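Local coordinates for protein (lectin) (Hyacinthoides hispanica, PDB 1B2P), which binds mannose as a bulb-type monocot lectin, recognising mannose-containing carbohydrates, at the interface of chains A and B. Numbering follows the deposited sequence. Chains: chain A/B, Protein (lectin).

The interface of chains A and B. Residues chain A 96, 107-111; chain B 96, 107-111.
A:Val96 and B:Tyr108 meet across a two-fold axis, and B:Val96 and A:Tyr108 repeat the contact. This is the on-axis patch of a contact between two lectin copies, probably a dimer interface within the four-copy assembly. In each pair the valine side chain crosses the tyrosine at about a right angle and lays a methyl over one ring face. B:Val96 CG1 sits 3.8 Å from the centroid of the A:Tyr108 ring, a CH-pi contact. It is offset toward the rim, near CE2 and CZ. The second methyl, B:Val96 CG2, covers the inner end of the same ring near CG and CD2. A:Tyr108 has CG anti to its carbonyl carbon (chi1 -65°), and its ring is turned nearly perpendicular to the CA-CB-CG plane (chi2 -89°). This presents the ring face to the valine.

At the axis the two tyrosines touch through their beta carbons, with A:Tyr108 CB 3.8 Å from B:Tyr108 CB. The rings run away from each other, each passing under the partner chain's valine. B:Ala111 packs by its backbone against the A:Tyr108 ring, with CA 3.8 Å from CD1, and its methyl lies near CE1.

The backbones hold these side chains in register. Tyr108 of each chain forms an antiparallel beta bridge with Ala111 of the other, joining strands 105-109 and 111-114 across the axis. The nearby cross-chain bonds are weak: A:Gly109 N donates to B:Asp110 O at 3.4 Å, and the twin is equally long. A cis peptide bond precedes Asp110 in both chains, at the break between these strands, where the chain continues toward the partner.

Two waters bridge the chains. Water 2 joins A:Gly109 O to B:Asp110 O, and water 1 joins B:Gly109 O to A:Asp110 O. The Asp110 side chains break the symmetry. The A:Asp110 carboxylate turns to water 1, its OD1 3.1 Å from the water oxygen. B:Asp110 instead has CG anti to its backbone N (chi1 -173°), and its OD1 accepts from B:Ala111 N at 2.8 Å, from above the carboxylate plane.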
loop_
_atom_site.group_PDB
_atom_site.type_symbol
_atom_site.label_atom_id
_atom_site.label_comp_id
_atom_site.label_asym_id
_atom_site.label_seq_id
_atom_site.Cartn_x
_atom_site.Cartn_y
_atom_site.Cartn_z
ATOM N N VAL A 96 19.553 -1.281 -8.515
ATOM C CA VAL A 96 18.430 -1.643 -7.648
ATOM C C VAL A 96 18.255 -3.205 -7.582
ATOM O O VAL A 96 18.722 -3.906 -8.467
ATOM C CB VAL A 96 17.030 -1.129 -8.143
ATOM C CG1 VAL A 96 16.986 0.431 -8.155
ATOM C CG2 VAL A 96 16.807 -1.570 -9.624
ATOM N N ILE A 107 19.065 -8.165 -9.357
ATOM C CA ILE A 107 19.749 -6.857 -9.245
ATOM C C ILE A 107 19.824 -6.292 -10.657
ATOM O O ILE A 107 20.364 -6.981 -11.530
ATOM C CB ILE A 107 21.177 -7.051 -8.700
ATOM C CG1 ILE A 107 21.020 -7.586 -7.280
ATOM C CG2 ILE A 107 21.953 -5.696 -8.755
ATOM C CD1 ILE A 107 22.461 -7.914 -6.606
ATOM N N TYR A 108 19.413 -5.081 -10.925
ATOM C CA TYR A 108 19.571 -4.464 -12.217
ATOM C C TYR A 108 20.466 -3.186 -12.133
ATOM O O TYR A 108 20.290 -2.492 -11.156
ATOM C CB TYR A 108 18.133 -3.933 -12.646
ATOM C CG TYR A 108 17.078 -4.992 -12.881
ATOM C CD1 TYR A 108 16.991 -5.509 -14.173
ATOM C CD2 TYR A 108 16.239 -5.432 -11.873
ATOM C CE1 TYR A 108 16.029 -6.494 -14.442
ATOM C CE2 TYR A 108 15.232 -6.401 -12.127
ATOM C CZ TYR A 108 15.214 -6.902 -13.430
ATOM O OH TYR A 108 14.232 -7.858 -13.670
ATOM N N GLY A 109 21.191 -2.998 -13.226
ATOM C CA GLY A 109 21.831 -1.617 -13.293
ATOM C C GLY A 109 22.921 -1.855 -14.260
ATOM O O GLY A 109 23.222 -2.934 -14.801
ATOM N N ASP A 110 23.741 -0.824 -14.527
ATOM C CA ASP A 110 23.482 0.484 -13.906
ATOM C C ASP A 110 22.437 1.237 -14.624
ATOM O O ASP A 110 21.703 0.699 -15.467
ATOM C CB ASP A 110 24.840 1.237 -13.881
ATOM C CG ASP A 110 25.346 1.889 -15.080
ATOM O OD1 ASP A 110 24.931 1.529 -16.173
ATOM O OD2 ASP A 110 26.245 2.775 -14.884
ATOM N N ALA A 111 22.155 2.497 -14.297
ATOM C CA ALA A 111 21.046 3.238 -14.906
ATOM C C ALA A 111 21.318 3.529 -16.347
ATOM O O ALA A 111 22.425 4.003 -16.805
ATOM C CB ALA A 111 20.927 4.624 -14.199
ATOM N N VAL B 96 14.119 -2.714 -15.774
ATOM C CA VAL B 96 12.984 -2.187 -15.077
ATOM C C VAL B 96 12.951 -0.598 -15.109
ATOM O O VAL B 96 14.046 -0.044 -15.172
ATOM C CB VAL B 96 12.955 -2.551 -13.552
ATOM C CG1 VAL B 96 12.766 -4.120 -13.427
ATOM C CG2 VAL B 96 14.280 -2.211 -12.855
ATOM N N ILE B 107 15.487 4.054 -15.753
ATOM C CA ILE B 107 15.432 2.648 -16.253
ATOM C C ILE B 107 16.786 2.030 -15.915
ATOM O O ILE B 107 17.815 2.580 -16.234
ATOM C CB ILE B 107 15.257 2.775 -17.810
ATOM C CG1 ILE B 107 13.901 3.386 -18.124
ATOM C CG2 ILE B 107 15.428 1.315 -18.403
ATOM C CD1 ILE B 107 13.797 3.705 -19.653
ATOM N N TYR B 108 16.712 0.851 -15.256
ATOM C CA TYR B 108 17.912 0.159 -14.916
ATOM C C TYR B 108 17.935 -1.228 -15.700
ATOM O O TYR B 108 16.924 -1.877 -15.804
ATOM C CB TYR B 108 17.821 -0.252 -13.404
ATOM C CG TYR B 108 17.923 0.937 -12.418
ATOM C CD1 TYR B 108 19.201 1.341 -12.031
ATOM C CD2 TYR B 108 16.733 1.501 -11.944
ATOM C CE1 TYR B 108 19.229 2.407 -11.120
ATOM C CE2 TYR B 108 16.776 2.614 -11.058
ATOM C CZ TYR B 108 18.046 2.974 -10.674
ATOM O OH TYR B 108 18.145 4.086 -9.808
ATOM N N GLY B 109 19.168 -1.544 -16.074
ATOM C CA GLY B 109 19.293 -2.975 -16.531
ATOM C C GLY B 109 20.604 -2.926 -17.281
ATOM O O GLY B 109 21.319 -1.964 -17.525
ATOM N N ASP B 110 20.998 -4.060 -17.982
ATOM C CA ASP B 110 20.291 -5.322 -17.840
ATOM C C ASP B 110 20.559 -5.928 -16.496
ATOM O O ASP B 110 21.207 -5.421 -15.558
ATOM C CB ASP B 110 21.147 -6.152 -18.913
ATOM C CG ASP B 110 20.640 -7.528 -19.206
ATOM O OD1 ASP B 110 19.525 -7.906 -18.914
ATOM O OD2 ASP B 110 21.546 -8.291 -19.796
ATOM N N ALA B 111 19.879 -7.034 -16.282
ATOM C CA ALA B 111 19.962 -7.762 -15.009
ATOM C C ALA B 111 21.367 -8.214 -14.766
ATOM O O ALA B 111 22.026 -8.857 -15.621
ATOM C CB ALA B 111 19.010 -8.978 -14.998
HETATM O O HOH W 1 22.804 0.388 -18.135
HETATM O O HOH W 2 23.927 -5.012 -16.301
#